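Local atomic coordinates of D-3-phosphoglycerate dehydrogenase-related protein (Vibrio cholerae, PDB entry 4S1V), a protein that probably catalyses the NAD-dependent oxidation of 3-phospho-D-glycerate, as a member of the D-isomer-specific 2-hydroxyacid dehydrogenase family. Residues 72-77 against 92-97; 3-8 against 49-54; 98-103 against 297-302; 237-242 against 262-267. All coordinates share one frame; numbering follows the deposited sequence.

Contact 1. Residues 72-77 against 92-97; sequences KLISQT and YGVTVL
Leu-73, Ile-74 and Ser-75 pair with Thr-95, Val-96 and Leu-97 as neighbouring parallel strands. Strands 73-76 and 95-98 and the crossover helix 86-91 between them make a beta-alpha-beta unit. Four backbone hydrogen bonds tie the strands: Thr-95 N to Lys-72 O, Ile-74 N to Thr-95 O, Leu-97 N to Ile-74 O and Gln-76 N to Leu-97 O. The last is nearly straight, at 176°. On one face Leu-73 holds CG anti to the backbone N (chi1 167°). This carries CD1 across to the next strand, where it lies 3.5 Å from Thr-95 O. The same CD1 meets Leu-97 CD1 at 3.7 Å, and the two leucine side chains cross at about a right angle. Phe-311 of helix 294-312 touches both Leu-73 and Thr-95. On the other face Ile-74 CG1 rests 3.8 Å from Val-94 CG1. Val-96 CG2 stands further off, 4.2 Å from Ile-74 CB. Cys-89 of the crossover helix packs on both Ile-74 and Val-96. Gln-76 passes Leu-97 O with its CB at 3.5 Å, then bends at chi2 (63°). The bend takes its amide away from Leu-97: NE2 donates to Thr-77 O and Arg-55 O, and OE1 is bonded to His-83 NE2. Ser-75 OG is bonded to Ala-304 O. One water donates to Ser-75 OG and Gln-76 O, and weakly to Leu-97 O at 3.1 Å.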
loop_
_atom_site.group_PDB
_atom_site.type_symbol
_atom_site.label_atom_id
_atom_site.label_comp_id
_atom_site.label_asym_id
_atom_site.label_seq_id
_atom_site.Cartn_x
_atom_site.Cartn_y
_atom_site.Cartn_z
ATOM N N LYS C 72 4.436 -8.313 -51.775
ATOM C CA LYS C 72 3.596 -7.741 -52.827
ATOM C C LYS C 72 2.469 -6.901 -52.232
ATOM O O LYS C 72 2.067 -5.890 -52.809
ATOM C CB LYS C 72 3.024 -8.841 -53.735
ATOM C CG LYS C 72 4.078 -9.744 -54.373
ATOM C CD LYS C 72 3.512 -10.638 -55.477
ATOM C CE LYS C 72 2.748 -11.841 -54.924
ATOM N NZ LYS C 72 2.293 -12.772 -55.998
ATOM N N LEU C 73 1.974 -7.315 -51.069
ATOM C CA LEU C 73 0.822 -6.658 -50.468
ATOM C C LEU C 73 0.961 -6.360 -48.977
ATOM O O LEU C 73 1.408 -7.197 -48.195
ATOM C CB LEU C 73 -0.439 -7.498 -50.701
ATOM C CG LEU C 73 -1.689 -7.141 -49.891
ATOM C CD1 LEU C 73 -2.358 -5.893 -50.454
ATOM C CD2 LEU C 73 -2.659 -8.315 -49.865
ATOM N N ILE C 74 0.554 -5.155 -48.599
ATOM C CA ILE C 74 0.260 -4.856 -47.210
ATOM C C ILE C 74 -1.247 -4.618 -47.078
ATOM O O ILE C 74 -1.799 -3.742 -47.735
ATOM C CB ILE C 74 1.047 -3.637 -46.722
ATOM C CG1 ILE C 74 2.543 -3.983 -46.652
ATOM C CG2 ILE C 74 0.512 -3.170 -45.372
ATOM C CD1 ILE C 74 3.439 -2.790 -46.405
ATOM N N SER C 75 -1.909 -5.413 -46.241
ATOM C CA SER C 75 -3.333 -5.213 -45.983
ATOM C C SER C 75 -3.522 -4.625 -44.595
ATOM O O SER C 75 -3.229 -5.272 -43.592
ATOM C CB SER C 75 -4.121 -6.519 -46.136
ATOM O OG SER C 75 -5.520 -6.292 -45.969
ATOM N N GLN C 76 -4.005 -3.387 -44.557
ATOM C CA GLN C 76 -4.135 -2.626 -43.329
ATOM C C GLN C 76 -5.487 -2.890 -42.682
ATOM O O GLN C 76 -6.523 -2.851 -43.355
ATOM C CB GLN C 76 -3.967 -1.131 -43.640
ATOM C CG GLN C 76 -4.003 -0.199 -42.438
ATOM C CD GLN C 76 -2.864 -0.462 -41.466
ATOM O OE1 GLN C 76 -1.699 -0.319 -41.818
ATOM N NE2 GLN C 76 -3.202 -0.850 -40.238
ATOM N N THR C 77 -5.476 -3.192 -41.385
ATOM C CA THR C 77 -6.703 -3.173 -40.593
ATOM C C THR C 77 -7.031 -1.704 -40.350
ATOM O O THR C 77 -6.161 -0.935 -39.907
ATOM C CB THR C 77 -6.544 -3.881 -39.235
ATOM O OG1 THR C 77 -5.359 -3.408 -38.577
ATOM C CG2 THR C 77 -6.490 -5.415 -39.414
ATOM N N TYR C 92 8.272 0.795 -54.027
ATOM C CA TYR C 92 8.950 -0.502 -53.909
ATOM C C TYR C 92 8.115 -1.663 -54.435
ATOM O O TYR C 92 8.414 -2.827 -54.148
ATOM C CB TYR C 92 9.365 -0.775 -52.464
ATOM C CG TYR C 92 10.643 -0.087 -52.084
ATOM C CD1 TYR C 92 10.626 1.216 -51.595
ATOM C CD2 TYR C 92 11.872 -0.729 -52.226
ATOM C CE1 TYR C 92 11.793 1.862 -51.246
ATOM C CE2 TYR C 92 13.050 -0.086 -51.879
ATOM C CZ TYR C 92 12.999 1.208 -51.392
ATOM O OH TYR C 92 14.149 1.869 -51.050
ATOM N N GLY C 93 7.070 -1.338 -55.192
ATOM C CA GLY C 93 6.181 -2.342 -55.778
ATOM C C GLY C 93 5.272 -3.032 -54.774
ATOM O O GLY C 93 4.848 -4.167 -54.993
ATOM N N VAL C 94 4.963 -2.357 -53.673
ATOM C CA VAL C 94 4.065 -2.948 -52.684
ATOM C C VAL C 94 2.715 -2.255 -52.710
ATOM O O VAL C 94 2.626 -1.041 -52.514
ATOM C CB VAL C 94 4.663 -2.949 -51.265
ATOM C CG1 VAL C 94 3.701 -3.608 -50.282
ATOM C CG2 VAL C 94 6.010 -3.664 -51.257
ATOM N N THR C 95 1.681 -3.040 -53.001
ATOM C CA THR C 95 0.297 -2.588 -52.928
ATOM C C THR C 95 -0.109 -2.468 -51.462
ATOM O O THR C 95 0.137 -3.379 -50.664
ATOM C CB THR C 95 -0.661 -3.567 -53.646
ATOM O OG1 THR C 95 -0.181 -3.819 -54.967
ATOM C CG2 THR C 95 -2.086 -2.994 -53.748
ATOM N N VAL C 96 -0.710 -1.331 -51.117
ATOM C CA VAL C 96 -1.298 -1.125 -49.798
ATOM C C VAL C 96 -2.815 -1.016 -49.921
ATOM O O VAL C 96 -3.332 -0.104 -50.564
ATOM C CB VAL C 96 -0.732 0.132 -49.107
ATOM C CG1 VAL C 96 -1.440 0.392 -47.780
ATOM C CG2 VAL C 96 0.764 -0.024 -48.883
ATOM N N LEU C 97 -3.520 -1.960 -49.312
ATOM C CA LEU C 97 -4.981 -1.911 -49.264
ATOM C C LEU C 97 -5.452 -1.620 -47.837
ATOM O O LEU C 97 -4.875 -2.125 -46.868
ATOM C CB LEU C 97 -5.590 -3.221 -49.789
ATOM C CG LEU C 97 -5.343 -3.596 -51.262
ATOM C CD1 LEU C 97 -5.778 -5.032 -51.561
ATOM C CD2 LEU C 97 -6.058 -2.627 -52.196
HETATM O O HOH W 1 -7.144 -4.064 -45.899
#

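Contact 2. Residues 3-8 against 49-54; sequences KIAILD and EALVLI
Lys-3 O is gripped by two successive amides of the facing segment. Glu-49 N donates to it at 2.9 Å, and Ala-50 N adds a weak bond at 3.3 Å. Glu-49 also reaches back with its side chain, CG beside the backbone N (chi1 -62°) and the chain extended beyond it. This brings OE1 to Lys-3 N, from which it accepts at 3.0 Å, on the anti side of the carboxylate and 22° out of its plane. Beyond it runs a regular parallel ladder: Ala-5 N to Ala-50 O, Val-52 N to Ala-5 O and Leu-7 N to Val-52 O. Ile-6 and Val-52 lie side by side on one face, with Ile-6 CG1 4.0 Å from Val-52 CB. On the other face Ala-5 CB meets the CD2 branch of Leu-51 at 3.9 Å. Leu-7 and Leu-53 also point the same way. Past the strand ends, Ile-54 CD1 presses on Leu-7 O at 3.3 Å. A water accepts from Ile-54 N and donates to Asp-8 OD2, which Thr-58 OG1 also bonds. The pair is central in a five-stranded parallel sheet, flanked by strands 27-30 and 73-76. Helix 294-312 covers the face of Ile-4, Ile-6 and Val-52 through Val-308 and Phe-305.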
loop_
_atom_site.group_PDB
_atom_site.type_symbol
_atom_site.label_atom_id
_atom_site.label_comp_id
_atom_site.label_asym_id
_atom_site.label_seq_id
_atom_site.Cartn_x
_atom_site.Cartn_y
_atom_site.Cartn_z
ATOM N N LYS C 3 1.939 -16.779 -49.033
ATOM C CA LYS C 3 2.472 -16.841 -47.679
ATOM C C LYS C 3 2.173 -15.506 -47.002
ATOM O O LYS C 3 2.623 -14.451 -47.470
ATOM C CB LYS C 3 3.979 -17.128 -47.674
ATOM C CG LYS C 3 4.342 -18.611 -47.668
ATOM C CD LYS C 3 5.663 -18.881 -46.953
ATOM C CE LYS C 3 5.522 -18.798 -45.431
ATOM N NZ LYS C 3 6.768 -19.153 -44.693
ATOM N N ILE C 4 1.413 -15.574 -45.906
ATOM C CA ILE C 4 0.865 -14.397 -45.225
ATOM C C ILE C 4 1.349 -14.302 -43.783
ATOM O O ILE C 4 1.247 -15.264 -43.028
ATOM C CB ILE C 4 -0.685 -14.429 -45.232
ATOM C CG1 ILE C 4 -1.222 -14.392 -46.668
ATOM C CG2 ILE C 4 -1.277 -13.281 -44.416
ATOM C CD1 ILE C 4 -2.602 -14.989 -46.817
ATOM N N ALA C 5 1.867 -13.132 -43.405
ATOM C CA ALA C 5 2.231 -12.866 -42.017
ATOM C C ALA C 5 1.304 -11.837 -41.359
ATOM O O ALA C 5 1.005 -10.788 -41.941
ATOM C CB ALA C 5 3.685 -12.422 -41.913
ATOM N N ILE C 6 0.847 -12.152 -40.148
ATOM C CA ILE C 6 0.091 -11.203 -39.336
ATOM C C ILE C 6 0.975 -10.773 -38.175
ATOM O O ILE C 6 1.407 -11.609 -37.375
ATOM C CB ILE C 6 -1.237 -11.790 -38.805
ATOM C CG1 ILE C 6 -2.077 -12.362 -39.951
ATOM C CG2 ILE C 6 -2.030 -10.721 -38.058
ATOM C CD1 ILE C 6 -3.384 -12.982 -39.500
ATOM N N LEU C 7 1.254 -9.474 -38.095
ATOM C CA LEU C 7 2.144 -8.943 -37.059
ATOM C C LEU C 7 1.423 -8.533 -35.761
ATOM O O LEU C 7 0.228 -8.226 -35.764
ATOM C CB LEU C 7 2.964 -7.765 -37.600
ATOM C CG LEU C 7 3.976 -7.990 -38.729
ATOM C CD1 LEU C 7 4.610 -6.665 -39.140
ATOM C CD2 LEU C 7 5.056 -8.988 -38.314
ATOM N N ASP C 8 2.161 -8.579 -34.657
ATOM C CA ASP C 8 1.770 -7.936 -33.391
ATOM C C ASP C 8 0.465 -8.399 -32.710
ATOM O O ASP C 8 -0.182 -7.603 -32.028
ATOM C CB ASP C 8 1.763 -6.409 -33.559
ATOM C CG ASP C 8 3.077 -5.870 -34.099
ATOM O OD1 ASP C 8 4.137 -6.127 -33.491
ATOM O OD2 ASP C 8 3.049 -5.177 -35.131
ATOM N N GLU C 49 4.731 -12.872 -48.756
ATOM C CA GLU C 49 4.235 -12.140 -49.923
ATOM C C GLU C 49 3.179 -11.090 -49.554
ATOM O O GLU C 49 2.955 -10.134 -50.304
ATOM C CB GLU C 49 3.666 -13.128 -50.954
ATOM C CG GLU C 49 4.691 -14.108 -51.513
ATOM C CD GLU C 49 4.057 -15.290 -52.226
ATOM O OE1 GLU C 49 3.555 -16.209 -51.538
ATOM O OE2 GLU C 49 4.072 -15.306 -53.478
ATOM N N ALA C 50 2.531 -11.282 -48.407
ATOM C CA ALA C 50 1.576 -10.308 -47.873
ATOM C C ALA C 50 1.764 -10.153 -46.371
ATOM O O ALA C 50 1.999 -11.135 -45.667
ATOM C CB ALA C 50 0.140 -10.727 -48.181
ATOM N N LEU C 51 1.662 -8.917 -45.893
ATOM C CA LEU C 51 1.624 -8.633 -44.461
ATOM C C LEU C 51 0.273 -8.049 -44.105
ATOM O O LEU C 51 -0.245 -7.193 -44.825
ATOM C CB LEU C 51 2.685 -7.613 -44.055
ATOM C CG LEU C 51 4.167 -7.826 -44.302
ATOM C CD1 LEU C 51 4.886 -6.561 -43.862
ATOM C CD2 LEU C 51 4.691 -9.046 -43.548
ATOM N N VAL C 52 -0.280 -8.514 -42.989
ATOM C CA VAL C 52 -1.496 -7.951 -42.432
ATOM C C VAL C 52 -1.103 -7.211 -41.166
ATOM O O VAL C 52 -0.596 -7.816 -40.214
ATOM C CB VAL C 52 -2.547 -9.037 -42.115
ATOM C CG1 VAL C 52 -3.692 -8.454 -41.289
ATOM C CG2 VAL C 52 -3.078 -9.651 -43.404
ATOM N N LEU C 53 -1.318 -5.899 -41.177
ATOM C CA LEU C 53 -0.930 -5.040 -40.070
ATOM C C LEU C 53 -2.091 -4.750 -39.136
ATOM O O LEU C 53 -3.211 -4.486 -39.588
ATOM C CB LEU C 53 -0.365 -3.712 -40.590
ATOM C CG LEU C 53 0.812 -3.760 -41.561
ATOM C CD1 LEU C 53 1.280 -2.343 -41.864
ATOM C CD2 LEU C 53 1.947 -4.604 -41.007
ATOM N N ILE C 54 -1.805 -4.775 -37.835
ATOM C CA ILE C 54 -2.781 -4.403 -36.822
ATOM C C ILE C 54 -2.575 -2.940 -36.447
ATOM O O ILE C 54 -1.667 -2.599 -35.689
ATOM C CB ILE C 54 -2.726 -5.317 -35.582
ATOM C CG1 ILE C 54 -2.805 -6.795 -36.005
ATOM C CG2 ILE C 54 -3.835 -4.939 -34.596
ATOM C CD1 ILE C 54 -2.868 -7.781 -34.855
HETATM O O HOH W 2 0.882 -4.736 -37.405
#

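Contact 3. Residues 98-103 against 297-302; sequences EGIGSP and YEIYFQ
The Tyr-300 ring meets Ile-100 and Gly-101 obliquely. Its CD1 lies 3.5 Å from Ile-100 O, and its CE1 3.7 Å from Gly-101 CA. A water sits at the ring edge, in plane; it donates to Ile-100 O and, at 2.6 Å, to Tyr-300 O. Within the helix, and aside from the contact, Phe-301 CE2 lies over one face of the Tyr-297 ring, 3.6 Å above its plane and offset toward the rim. No direct hydrogen bond crosses the contact. A second water takes up the far end of Tyr-300: it donates to Ser-102 O and lies 3.1 Å from Tyr-300 OH. Ile-299 carries the apolar part. Ile-100 holds CG1 between its backbone N and carbonyl carbon (chi1 59°), and there CG1 meets Ile-299 CG2 at 4.1 Å, with the two side chains at about a right angle. The other branch of Ile-299 ends in CD1, 4.0 Å from Ser-102 CB. Ser-102 OG makes a weak bond to Val-104 N, at the start of helix 104-119. Segment 98-103 leads from the first parallel sheet toward the Rossmann domain. This contact is therefore consistent with an interdomain linker of the two-domain D-2-hydroxyacid dehydrogenase fold, lying against helix 294-312.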
loop_
_atom_site.group_PDB
_atom_site.type_symbol
_atom_site.label_atom_id
_atom_site.label_comp_id
_atom_site.label_asym_id
_atom_site.label_seq_id
_atom_site.Cartn_x
_atom_site.Cartn_y
_atom_site.Cartn_z
ATOM N N GLU C 98 -6.495 -0.802 -47.709
ATOM C CA GLU C 98 -7.021 -0.480 -46.387
ATOM C C GLU C 98 -8.410 -1.039 -46.112
ATOM O O GLU C 98 -9.214 -1.222 -47.036
ATOM C CB GLU C 98 -6.924 1.018 -46.064
ATOM C CG GLU C 98 -7.540 1.987 -47.059
ATOM C CD GLU C 98 -7.433 3.437 -46.592
ATOM O OE1 GLU C 98 -6.607 3.734 -45.702
ATOM O OE2 GLU C 98 -8.179 4.290 -47.112
ATOM N N GLY C 99 -8.675 -1.315 -44.840
ATOM C CA GLY C 99 -9.948 -1.876 -44.421
ATOM C C GLY C 99 -10.890 -0.845 -43.826
ATOM O O GLY C 99 -10.893 0.332 -44.219
ATOM N N ILE C 100 -11.698 -1.303 -42.876
ATOM C CA ILE C 100 -12.699 -0.475 -42.238
ATOM C C ILE C 100 -12.625 -0.740 -40.743
ATOM O O ILE C 100 -12.159 -1.802 -40.326
ATOM C CB ILE C 100 -14.127 -0.784 -42.758
ATOM C CG1 ILE C 100 -14.492 -2.262 -42.517
ATOM C CG2 ILE C 100 -14.264 -0.402 -44.234
ATOM C CD1 ILE C 100 -15.953 -2.617 -42.756
ATOM N N GLY C 101 -13.102 0.211 -39.949
ATOM C CA GLY C 101 -13.053 0.094 -38.491
ATOM C C GLY C 101 -14.260 0.709 -37.816
ATOM O O GLY C 101 -14.931 1.570 -38.392
ATOM N N SER C 102 -14.524 0.271 -36.589
ATOM C CA SER C 102 -15.692 0.697 -35.841
ATOM C C SER C 102 -15.306 1.619 -34.687
ATOM O O SER C 102 -14.297 1.373 -34.025
ATOM C CB SER C 102 -16.437 -0.522 -35.306
ATOM O OG SER C 102 -17.482 -0.120 -34.437
ATOM N N PRO C 103 -16.107 2.686 -34.446
ATOM C CA PRO C 103 -15.870 3.620 -33.329
ATOM C C PRO C 103 -16.441 3.158 -31.986
ATOM O O PRO C 103 -16.148 3.771 -30.957
ATOM C CB PRO C 103 -16.612 4.889 -33.775
ATOM C CG PRO C 103 -17.715 4.386 -34.636
ATOM C CD PRO C 103 -17.226 3.126 -35.302
ATOM N N TYR C 297 -12.304 -6.562 -33.588
ATOM C CA TYR C 297 -11.364 -7.462 -34.278
ATOM C C TYR C 297 -12.005 -8.255 -35.422
ATOM O O TYR C 297 -11.360 -8.483 -36.450
ATOM C CB TYR C 297 -10.699 -8.430 -33.295
ATOM C CG TYR C 297 -9.326 -8.004 -32.778
ATOM C CD1 TYR C 297 -9.047 -6.665 -32.465
ATOM C CD2 TYR C 297 -8.316 -8.955 -32.567
ATOM C CE1 TYR C 297 -7.793 -6.284 -31.985
ATOM C CE2 TYR C 297 -7.069 -8.588 -32.077
ATOM C CZ TYR C 297 -6.808 -7.252 -31.785
ATOM O OH TYR C 297 -5.565 -6.880 -31.302
ATOM N N GLU C 298 -13.259 -8.681 -35.257
ATOM C CA GLU C 298 -13.927 -9.396 -36.349
ATOM C C GLU C 298 -14.070 -8.478 -37.568
ATOM O O GLU C 298 -13.813 -8.903 -38.702
ATOM C CB GLU C 298 -15.280 -9.992 -35.939
ATOM C CG GLU C 298 -15.223 -11.184 -34.988
ATOM C CD GLU C 298 -14.717 -12.485 -35.609
ATOM O OE1 GLU C 298 -14.318 -12.516 -36.792
ATOM O OE2 GLU C 298 -14.721 -13.503 -34.888
ATOM N N ILE C 299 -14.447 -7.219 -37.320
ATOM C CA ILE C 299 -14.589 -6.213 -38.376
ATOM C C ILE C 299 -13.241 -5.942 -39.053
ATOM O O ILE C 299 -13.131 -6.008 -40.281
ATOM C CB ILE C 299 -15.216 -4.909 -37.818
ATOM C CG1 ILE C 299 -16.701 -5.131 -37.483
ATOM C CG2 ILE C 299 -15.042 -3.745 -38.786
ATOM C CD1 ILE C 299 -17.210 -4.268 -36.346
ATOM N N TYR C 300 -12.219 -5.652 -38.248
ATOM C CA TYR C 300 -10.881 -5.362 -38.768
ATOM C C TYR C 300 -10.363 -6.447 -39.695
ATOM O O TYR C 300 -9.893 -6.173 -40.799
ATOM C CB TYR C 300 -9.872 -5.185 -37.632
ATOM C CG TYR C 300 -9.897 -3.834 -36.981
ATOM C CD1 TYR C 300 -10.000 -2.664 -37.740
ATOM C CD2 TYR C 300 -9.786 -3.717 -35.608
ATOM C CE1 TYR C 300 -10.015 -1.419 -37.132
ATOM C CE2 TYR C 300 -9.795 -2.476 -34.992
ATOM C CZ TYR C 300 -9.912 -1.335 -35.752
ATOM O OH TYR C 300 -9.912 -0.120 -35.115
ATOM N N PHE C 301 -10.445 -7.680 -39.223
ATOM C CA PHE C 301 -9.833 -8.775 -39.929
ATOM C C PHE C 301 -10.703 -9.310 -41.069
ATOM O O PHE C 301 -10.164 -9.749 -42.076
ATOM C CB PHE C 301 -9.338 -9.836 -38.940
ATOM C CG PHE C 301 -8.207 -9.341 -38.072
ATOM C CD1 PHE C 301 -6.895 -9.330 -38.550
ATOM C CD2 PHE C 301 -8.455 -8.828 -36.804
ATOM C CE1 PHE C 301 -5.852 -8.855 -37.766
ATOM C CE2 PHE C 301 -7.414 -8.349 -36.011
ATOM C CZ PHE C 301 -6.111 -8.360 -36.498
ATOM N N GLN C 302 -12.030 -9.222 -40.953
ATOM C CA GLN C 302 -12.880 -9.619 -42.082
ATOM C C GLN C 302 -12.562 -8.766 -43.302
ATOM O O GLN C 302 -12.443 -9.287 -44.406
ATOM C CB GLN C 302 -14.381 -9.605 -41.738
ATOM C CG GLN C 302 -15.019 -8.226 -41.587
ATOM C CD GLN C 302 -16.406 -8.272 -40.954
ATOM O OE1 GLN C 302 -16.715 -9.159 -40.147
ATOM N NE2 GLN C 302 -17.246 -7.297 -41.309
HETATM O O HOH W 3 -10.213 -3.608 -41.366
HETATM O O HOH W 4 -12.357 -0.454 -33.309
#

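Contact 4. Residues 237-242 against 262-267; sequences TSRAEL and VDVYEN
Van der Waals packing carries most of the touch between Val-264 and residues 238-240. Val-264 CG1 lies 3.5 Å from Ser-238 O. With chi1 at -69°, CG1 is anti to the carbonyl carbon and CG2 lies between that carbon and the backbone N; CG2 thus rests 3.7 Å from both Arg-239 N and Ala-240 N. Ala-240 CB fits closely against the peptide between Tyr-265 and Glu-266, 3.4 Å from Tyr-265 C. Thr-237 CG2 touches Asp-263 CB at 3.8 Å, where the two side chains meet at a slant. Direct hydrogen bonds across the contact are absent, and a water bridges it. The water accepts from Ala-240 N at 2.9 Å and donates to Tyr-265 O and Glu-241 OE1. The other carboxylate oxygen, Glu-241 OE2, stands 3.4 Å from Glu-266 O; both are acceptors, so this approach is probably mildly repulsive. Further polar bonds hold each segment in place. Arg-239 NH1 donates to Ser-238 O at 2.7 Å, while its NH2 forms a salt bridge with Glu-56. Asp-263 OD1 and OD2 take the amides of Leu-289 and Gly-290. Segment 237-242 follows strand 233-236, and segment 262-267 starts on the last residue of the adjacent parallel strand 259-262, both in the NAD-binding domain. Loops at these C-terminal strand ends are where a Rossmann fold builds its cofactor and substrate cleft.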
loop_
_atom_site.group_PDB
_atom_site.type_symbol
_atom_site.label_atom_id
_atom_site.label_comp_id
_atom_site.label_asym_id
_atom_site.label_seq_id
_atom_site.Cartn_x
_atom_site.Cartn_y
_atom_site.Cartn_z
ATOM N N THR C 237 -7.396 8.913 -25.014
ATOM C CA THR C 237 -7.523 7.643 -25.758
ATOM C C THR C 237 -7.279 7.876 -27.248
ATOM O O THR C 237 -7.713 7.095 -28.106
ATOM C CB THR C 237 -8.913 6.995 -25.578
ATOM O OG1 THR C 237 -9.929 7.927 -25.961
ATOM C CG2 THR C 237 -9.137 6.573 -24.124
ATOM N N SER C 238 -6.590 8.967 -27.554
ATOM C CA SER C 238 -6.268 9.290 -28.934
ATOM C C SER C 238 -4.826 8.990 -29.320
ATOM O O SER C 238 -4.538 7.922 -29.865
ATOM C CB SER C 238 -6.597 10.758 -29.232
ATOM O OG SER C 238 -8.006 10.933 -29.291
ATOM N N ARG C 239 -3.929 9.930 -29.045
ATOM C CA ARG C 239 -2.502 9.755 -29.305
ATOM C C ARG C 239 -1.752 10.623 -28.314
ATOM O O ARG C 239 -2.116 11.778 -28.101
ATOM C CB ARG C 239 -2.080 10.091 -30.747
ATOM C CG ARG C 239 -2.642 9.163 -31.835
ATOM C CD ARG C 239 -2.042 7.761 -31.765
ATOM N NE ARG C 239 -2.497 6.899 -32.864
ATOM C CZ ARG C 239 -3.547 6.075 -32.810
ATOM N NH1 ARG C 239 -4.287 5.970 -31.712
ATOM N NH2 ARG C 239 -3.861 5.338 -33.865
ATOM N N ALA C 240 -0.714 10.058 -27.696
ATOM C CA ALA C 240 0.074 10.770 -26.689
ATOM C C ALA C 240 0.715 12.035 -27.253
ATOM O O ALA C 240 0.800 13.052 -26.563
ATOM C CB ALA C 240 1.137 9.849 -26.098
ATOM N N GLU C 241 1.128 11.968 -28.516
ATOM C CA GLU C 241 1.832 13.065 -29.196
ATOM C C GLU C 241 0.976 14.332 -29.447
ATOM O O GLU C 241 1.501 15.376 -29.866
ATOM C CB GLU C 241 2.448 12.554 -30.501
ATOM C CG GLU C 241 3.483 11.444 -30.325
ATOM C CD GLU C 241 2.907 10.027 -30.406
ATOM O OE1 GLU C 241 1.690 9.829 -30.181
ATOM O OE2 GLU C 241 3.690 9.090 -30.698
ATOM N N LEU C 242 -0.329 14.238 -29.188
ATOM C CA LEU C 242 -1.209 15.419 -29.151
ATOM C C LEU C 242 -0.824 16.356 -28.016
ATOM O O LEU C 242 -1.119 17.552 -28.054
ATOM C CB LEU C 242 -2.665 14.998 -28.958
ATOM C CG LEU C 242 -3.355 14.237 -30.090
ATOM C CD1 LEU C 242 -4.689 13.674 -29.624
ATOM C CD2 LEU C 242 -3.556 15.129 -31.308
ATOM N N VAL C 262 -4.998 7.204 -19.435
ATOM C CA VAL C 262 -4.455 7.119 -20.794
ATOM C C VAL C 262 -4.506 5.699 -21.363
ATOM O O VAL C 262 -4.349 4.716 -20.633
ATOM C CB VAL C 262 -3.021 7.700 -20.905
ATOM C CG1 VAL C 262 -3.039 9.207 -20.708
ATOM C CG2 VAL C 262 -2.068 7.038 -19.914
ATOM N N ASP C 263 -4.734 5.607 -22.669
ATOM C CA ASP C 263 -4.770 4.337 -23.391
ATOM C C ASP C 263 -3.565 4.254 -24.317
ATOM O O ASP C 263 -3.264 3.204 -24.887
ATOM C CB ASP C 263 -6.067 4.257 -24.217
ATOM C CG ASP C 263 -6.418 2.833 -24.642
ATOM O OD1 ASP C 263 -6.237 1.905 -23.829
ATOM O OD2 ASP C 263 -6.888 2.635 -25.789
ATOM N N VAL C 264 -2.880 5.383 -24.453
ATOM C CA VAL C 264 -1.922 5.609 -25.525
ATOM C C VAL C 264 -0.657 6.297 -25.002
ATOM O O VAL C 264 -0.701 7.015 -23.998
ATOM C CB VAL C 264 -2.558 6.437 -26.668
ATOM C CG1 VAL C 264 -3.611 5.613 -27.393
ATOM C CG2 VAL C 264 -3.169 7.724 -26.133
ATOM N N TYR C 265 0.467 6.056 -25.682
ATOM C CA TYR C 265 1.797 6.449 -25.200
ATOM C C TYR C 265 2.711 6.803 -26.370
ATOM O O TYR C 265 2.466 6.389 -27.509
ATOM C CB TYR C 265 2.430 5.321 -24.363
ATOM C CG TYR C 265 1.467 4.717 -23.350
ATOM C CD1 TYR C 265 0.611 3.682 -23.716
ATOM C CD2 TYR C 265 1.386 5.212 -22.042
ATOM C CE1 TYR C 265 -0.279 3.140 -22.818
ATOM C CE2 TYR C 265 0.497 4.665 -21.131
ATOM C CZ TYR C 265 -0.330 3.633 -21.533
ATOM O OH TYR C 265 -1.221 3.082 -20.656
ATOM N N GLU C 266 3.759 7.568 -26.091
ATOM C CA GLU C 266 4.714 7.968 -27.132
ATOM C C GLU C 266 5.399 6.779 -27.796
ATOM O O GLU C 266 5.595 6.765 -29.013
ATOM C CB GLU C 266 5.748 8.946 -26.583
ATOM C CG GLU C 266 5.291 10.396 -26.657
ATOM C CD GLU C 266 6.451 11.382 -26.687
ATOM O OE1 GLU C 266 7.623 10.947 -26.665
ATOM O OE2 GLU C 266 6.185 12.601 -26.733
ATOM N N ASN C 267 5.747 5.783 -26.990
ATOM C CA ASN C 267 6.271 4.530 -27.502
ATOM C C ASN C 267 5.471 3.357 -26.961
ATOM O O ASN C 267 5.339 3.178 -25.747
ATOM C CB ASN C 267 7.757 4.372 -27.162
ATOM C CG ASN C 267 8.616 5.471 -27.765
ATOM O OD1 ASN C 267 9.481 6.025 -27.089
ATOM N ND2 ASN C 267 8.383 5.793 -29.039
HETATM O O HOH W 5 0.065 7.426 -28.752
#

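Contacts 2, 1, 3 and 4 open in that order along the chain. Contacts 1 and 2 share the five-stranded parallel sheet, their centres 10 Å apart. Strands 50-53 and 73-76 are neighbours there, and a probable hydrogen bond joins Thr-77 OG1 to Leu-53 O (2.6 Å). The centre of contact 3 lies about 16 Å from that of contact 1 and about 15 Å from that of contact 2. It continues from strand 95-98. Its Phe-301 packs on Ile-54 and Thr-77. Contact 4 belongs to the seven-stranded Rossmann sheet, with its centre 21 to 26 Å from the others and nearest atoms about 8 to 9 Å away. It falls between the two segments of contact 3. Helix 294-312 thus returns the chain to the first domain after the NAD-binding domain is complete.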